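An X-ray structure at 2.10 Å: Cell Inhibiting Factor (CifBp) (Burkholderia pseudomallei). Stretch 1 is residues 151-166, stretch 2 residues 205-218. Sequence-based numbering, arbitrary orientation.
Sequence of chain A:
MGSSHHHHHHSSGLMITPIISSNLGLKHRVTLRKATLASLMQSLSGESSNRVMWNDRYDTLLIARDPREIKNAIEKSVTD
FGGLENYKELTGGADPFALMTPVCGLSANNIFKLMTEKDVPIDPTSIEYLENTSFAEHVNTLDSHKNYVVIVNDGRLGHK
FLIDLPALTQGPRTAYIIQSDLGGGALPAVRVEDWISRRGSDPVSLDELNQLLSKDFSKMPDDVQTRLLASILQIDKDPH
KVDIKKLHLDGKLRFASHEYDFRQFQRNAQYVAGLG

Stretch 1 151-166: IVNDGRLGHKFLIDLP
Stretch 2 205-218: SLDELNQLLSKDFS

Arg156 ties a strand hairpin (151-166) to the C-terminal end of a helix (206-212). Its NH2 donates to Leu212 O at 2.8 Å (N-H...O 158°), and NH1 reaches Ser214 O at 2.8 Å in a weak, bent bond (126°); both carbonyls lie near the guanidinium plane, where its N-H groups point. The side chain (chi1 -74°, chi2 100°, chi3 35°, chi4 110°) is braced from its own stretch: Arg156 NH2 to Asp154 OD2 (2.8 Å, a salt bridge) and Arg156 NE to Asp154 OD1 (2.9 Å, 177°). Asp154 (chi1 t) also accepts at OD1 from the backbone N of Arg156 (2.9 Å) and of Leu157 (3.0 Å), fixing the turn in which 155-157 have helical phi/psi and Gly158 takes positive phi (66/44). Antiparallel strands 151-154 and 159-165 flank this turn, with Val152 N to Phe161 O at 2.8 Å and Asp154 N to His159 O at 2.7 Å.

Ser205 caps the helix, OG accepting from Glu208 N at 2.9 Å. Leu213 leaves helical phi/psi (-88/10), and Asp216, Phe217 and Ser218 have 3-10 conformation. Phe217 (chi1 t, chi2 78°) lies over one guanidinium face, its CB 3.7 Å from Arg156 NH1; its CE2 meets Leu157 CD1 at 4.2 Å.

Farther along, the contact is apolar. CA-CA register runs Asp154-Leu213 (8.2 Å), Ile163-Leu209 (9.3 Å) and Leu165-Leu206 (10.0 Å), so the second strand and the helix run in opposite directions. Leu213 (chi1 -96°, chi2 28°, both between wells) packs against three apolar side chains: its CD1 lies 4.3 Å from Val152 CG1 and 4.2 Å from Phe161 CZ at the ring edge, while its CD2 meets Ile163 CD1 at 3.8 Å. Ile163 (m, t) also sets CG2 4.1 Å from Leu209 CD1 (m, t). Leu165 CD2 and Leu206 CD2 close the row at 4.1 Å.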

# COMPACT_ATOMS: atom_id res chain seq x y z
N ILE A 151 0.37 0.66 8.49
CA ILE A 151 -0.26 -0.27 7.56
C ILE A 151 -1.61 -0.64 8.16
O ILE A 151 -1.73 -0.99 9.36
CB ILE A 151 0.66 -1.51 7.21
CG1 ILE A 151 -0.05 -2.47 6.25
CG2 ILE A 151 1.23 -2.17 8.50
CD1 ILE A 151 0.91 -3.44 5.43
N VAL A 152 -2.63 -0.54 7.32
CA VAL A 152 -3.98 -0.71 7.81
C VAL A 152 -4.61 -1.90 7.16
O VAL A 152 -4.64 -2.04 5.91
CB VAL A 152 -4.86 0.58 7.54
CG1 VAL A 152 -6.31 0.41 8.08
CG2 VAL A 152 -4.21 1.76 8.15
N ASN A 153 -5.14 -2.74 8.03
CA ASN A 153 -5.92 -3.87 7.62
C ASN A 153 -7.40 -3.64 8.02
O ASN A 153 -7.82 -3.89 9.15
CB ASN A 153 -5.30 -5.16 8.20
CG ASN A 153 -5.95 -6.41 7.62
OD1 ASN A 153 -7.10 -6.37 7.21
ND2 ASN A 153 -5.22 -7.50 7.60
N ASP A 154 -8.18 -3.14 7.06
CA ASP A 154 -9.54 -2.73 7.30
C ASP A 154 -10.58 -3.76 6.91
O ASP A 154 -10.96 -3.83 5.73
CB ASP A 154 -9.83 -1.41 6.54
CG ASP A 154 -11.10 -0.71 7.05
OD1 ASP A 154 -12.16 -1.41 7.20
OD2 ASP A 154 -11.01 0.53 7.33
N GLY A 155 -11.06 -4.55 7.90
CA GLY A 155 -12.14 -5.57 7.71
C GLY A 155 -13.54 -5.06 7.27
O GLY A 155 -14.36 -5.81 6.72
N ARG A 156 -13.81 -3.78 7.48
CA ARG A 156 -15.14 -3.26 7.17
C ARG A 156 -15.15 -3.11 5.68
O ARG A 156 -16.08 -3.50 4.95
CB ARG A 156 -15.36 -1.89 7.87
CG ARG A 156 -15.60 -2.00 9.40
CD ARG A 156 -14.37 -1.70 10.25
NE ARG A 156 -13.58 -0.64 9.60
CZ ARG A 156 -13.44 0.60 10.04
NH1 ARG A 156 -13.99 0.99 11.18
NH2 ARG A 156 -12.70 1.46 9.33
N LEU A 157 -14.02 -2.59 5.21
CA LEU A 157 -13.80 -2.34 3.80
C LEU A 157 -13.30 -3.59 3.10
O LEU A 157 -13.46 -3.73 1.90
CB LEU A 157 -12.76 -1.20 3.66
CG LEU A 157 -13.21 0.27 3.79
CD1 LEU A 157 -14.05 0.59 5.02
CD2 LEU A 157 -12.01 1.21 3.83
N GLY A 158 -12.70 -4.51 3.85
CA GLY A 158 -11.96 -5.63 3.22
C GLY A 158 -10.74 -5.09 2.45
O GLY A 158 -10.46 -5.52 1.33
N HIS A 159 -9.99 -4.16 3.05
CA HIS A 159 -8.96 -3.41 2.32
C HIS A 159 -7.75 -3.22 3.18
O HIS A 159 -7.85 -3.09 4.38
CB HIS A 159 -9.55 -2.06 1.85
CG HIS A 159 -8.66 -1.23 0.95
ND1 HIS A 159 -7.95 -1.76 -0.12
CD2 HIS A 159 -8.50 0.12 0.88
CE1 HIS A 159 -7.33 -0.78 -0.76
NE2 HIS A 159 -7.63 0.37 -0.16
N LYS A 160 -6.60 -3.22 2.53
CA LYS A 160 -5.31 -2.98 3.15
C LYS A 160 -4.69 -1.78 2.41
O LYS A 160 -4.76 -1.70 1.17
CB LYS A 160 -4.43 -4.23 2.93
CG LYS A 160 -3.43 -4.43 4.03
CD LYS A 160 -2.88 -5.87 4.06
CE LYS A 160 -1.85 -6.01 5.17
NZ LYS A 160 -1.26 -7.41 5.23
N PHE A 161 -4.11 -0.84 3.16
CA PHE A 161 -3.55 0.36 2.57
C PHE A 161 -2.57 0.98 3.57
O PHE A 161 -2.49 0.59 4.72
CB PHE A 161 -4.67 1.36 2.13
CG PHE A 161 -5.48 1.94 3.28
CD1 PHE A 161 -5.14 3.15 3.85
CD2 PHE A 161 -6.63 1.29 3.74
CE1 PHE A 161 -5.90 3.71 4.92
CE2 PHE A 161 -7.41 1.81 4.78
CZ PHE A 161 -7.03 3.05 5.38
N LEU A 162 -1.81 1.96 3.13
CA LEU A 162 -0.83 2.60 3.99
C LEU A 162 -1.20 4.07 4.23
O LEU A 162 -1.73 4.72 3.35
CB LEU A 162 0.53 2.54 3.31
CG LEU A 162 1.12 1.18 2.89
CD1 LEU A 162 2.55 1.38 2.27
CD2 LEU A 162 1.27 0.30 4.12
N ILE A 163 -0.89 4.54 5.43
CA ILE A 163 -0.87 5.95 5.76
C ILE A 163 0.58 6.35 6.00
O ILE A 163 1.21 5.82 6.90
CB ILE A 163 -1.68 6.23 7.04
CG1 ILE A 163 -3.14 5.80 6.82
CG2 ILE A 163 -1.61 7.71 7.33
CD1 ILE A 163 -3.93 5.48 8.08
N ASP A 164 1.10 7.27 5.19
CA ASP A 164 2.45 7.77 5.35
C ASP A 164 2.43 9.05 6.23
O ASP A 164 1.68 9.99 5.95
CB ASP A 164 2.99 8.09 3.96
CG ASP A 164 4.49 8.38 3.96
OD1 ASP A 164 5.14 8.39 5.01
OD2 ASP A 164 5.03 8.64 2.88
N LEU A 165 3.21 9.05 7.29
CA LEU A 165 3.30 10.19 8.23
C LEU A 165 4.73 10.73 8.28
O LEU A 165 5.45 10.51 9.26
CB LEU A 165 2.87 9.74 9.65
CG LEU A 165 1.46 9.12 9.73
CD1 LEU A 165 1.26 8.36 11.04
CD2 LEU A 165 0.38 10.20 9.63
N PRO A 166 5.17 11.42 7.23
CA PRO A 166 6.55 11.90 7.30
C PRO A 166 6.66 13.03 8.30
O PRO A 166 5.69 13.75 8.50
CB PRO A 166 6.83 12.44 5.89
CG PRO A 166 5.48 12.67 5.24
CD PRO A 166 4.45 11.87 6.02
N SER A 205 -6.81 14.54 5.85
CA SER A 205 -7.17 14.99 7.18
C SER A 205 -6.93 13.89 8.24
O SER A 205 -7.55 12.83 8.16
CB SER A 205 -8.64 15.40 7.19
OG SER A 205 -9.03 15.62 8.53
N LEU A 206 -6.08 14.15 9.24
CA LEU A 206 -5.95 13.21 10.38
C LEU A 206 -7.28 13.03 11.12
O LEU A 206 -7.59 11.93 11.62
CB LEU A 206 -4.81 13.59 11.32
CG LEU A 206 -3.51 13.07 10.66
CD1 LEU A 206 -2.47 14.16 10.58
CD2 LEU A 206 -3.00 11.84 11.36
N ASP A 207 -8.06 14.10 11.11
CA ASP A 207 -9.43 14.15 11.59
C ASP A 207 -10.35 13.19 10.89
O ASP A 207 -11.02 12.40 11.52
CB ASP A 207 -10.00 15.52 11.26
CG ASP A 207 -10.68 16.12 12.38
OD1 ASP A 207 -11.93 16.17 12.33
OD2 ASP A 207 -9.95 16.56 13.32
N GLU A 208 -10.43 13.28 9.57
CA GLU A 208 -11.23 12.32 8.85
C GLU A 208 -10.71 10.90 9.02
O GLU A 208 -11.51 9.97 9.16
CB GLU A 208 -11.31 12.70 7.39
CG GLU A 208 -11.95 14.05 7.14
CD GLU A 208 -12.27 14.24 5.68
OE1 GLU A 208 -13.45 14.45 5.35
OE2 GLU A 208 -11.38 14.11 4.84
N LEU A 209 -9.39 10.72 8.97
CA LEU A 209 -8.78 9.40 9.17
C LEU A 209 -9.19 8.82 10.53
O LEU A 209 -9.50 7.63 10.64
CB LEU A 209 -7.24 9.42 9.06
CG LEU A 209 -6.66 9.39 7.65
CD1 LEU A 209 -5.15 9.65 7.67
CD2 LEU A 209 -6.99 8.03 6.99
N ASN A 210 -9.16 9.66 11.56
CA ASN A 210 -9.56 9.20 12.88
C ASN A 210 -11.01 8.69 12.91
O ASN A 210 -11.30 7.65 13.52
CB ASN A 210 -9.38 10.25 13.94
CG ASN A 210 -9.60 9.67 15.31
OD1 ASN A 210 -8.96 8.65 15.67
ND2 ASN A 210 -10.57 10.22 16.06
N GLN A 211 -11.89 9.39 12.20
CA GLN A 211 -13.30 8.99 12.08
C GLN A 211 -13.48 7.72 11.27
O GLN A 211 -14.24 6.81 11.68
CB GLN A 211 -14.14 10.12 11.43
CG GLN A 211 -14.45 11.25 12.37
CD GLN A 211 -14.78 12.58 11.64
OE1 GLN A 211 -14.17 13.61 11.92
NE2 GLN A 211 -15.73 12.54 10.72
N LEU A 212 -12.81 7.65 10.11
CA LEU A 212 -12.83 6.46 9.28
C LEU A 212 -12.41 5.24 10.07
O LEU A 212 -13.01 4.18 9.97
CB LEU A 212 -11.92 6.60 8.03
CG LEU A 212 -11.63 5.32 7.24
CD1 LEU A 212 -12.94 4.51 6.92
CD2 LEU A 212 -10.86 5.61 5.90
N LEU A 213 -11.35 5.40 10.84
CA LEU A 213 -10.70 4.27 11.45
C LEU A 213 -11.35 3.94 12.80
O LEU A 213 -10.87 3.12 13.52
CB LEU A 213 -9.17 4.53 11.58
CG LEU A 213 -8.16 3.99 10.49
CD1 LEU A 213 -8.72 3.84 9.15
CD2 LEU A 213 -6.81 4.77 10.39
N SER A 214 -12.48 4.52 13.16
CA SER A 214 -12.96 4.23 14.50
C SER A 214 -13.93 3.07 14.46
O SER A 214 -14.46 2.70 13.40
CB SER A 214 -13.64 5.45 15.10
OG SER A 214 -14.70 5.85 14.27
N LYS A 215 -14.19 2.51 15.63
CA LYS A 215 -15.24 1.52 15.75
C LYS A 215 -16.58 2.10 15.30
O LYS A 215 -17.33 1.46 14.61
CB LYS A 215 -15.35 1.05 17.20
CG LYS A 215 -14.40 -0.04 17.50
N ASP A 216 -16.87 3.33 15.70
CA ASP A 216 -18.17 3.90 15.40
C ASP A 216 -18.46 4.07 13.90
O ASP A 216 -19.62 4.24 13.51
CB ASP A 216 -18.32 5.21 16.14
CG ASP A 216 -18.73 4.99 17.58
OD1 ASP A 216 -19.16 3.85 17.94
OD2 ASP A 216 -18.60 5.96 18.36
N PHE A 217 -17.42 3.94 13.06
CA PHE A 217 -17.59 4.12 11.64
C PHE A 217 -18.72 3.27 11.09
O PHE A 217 -19.45 3.71 10.22
CB PHE A 217 -16.28 3.85 10.87
CG PHE A 217 -16.46 3.90 9.39
CD1 PHE A 217 -16.54 5.14 8.74
CD2 PHE A 217 -16.62 2.73 8.65
CE1 PHE A 217 -16.76 5.20 7.36
CE2 PHE A 217 -16.83 2.78 7.27
CZ PHE A 217 -16.89 4.01 6.63
N SER A 218 -18.82 2.03 11.56
CA SER A 218 -19.89 1.11 11.12
C SER A 218 -21.32 1.68 11.36
O SER A 218 -22.23 1.36 10.60
CB SER A 218 -19.74 -0.26 11.74
OG SER A 218 -19.61 -0.14 13.15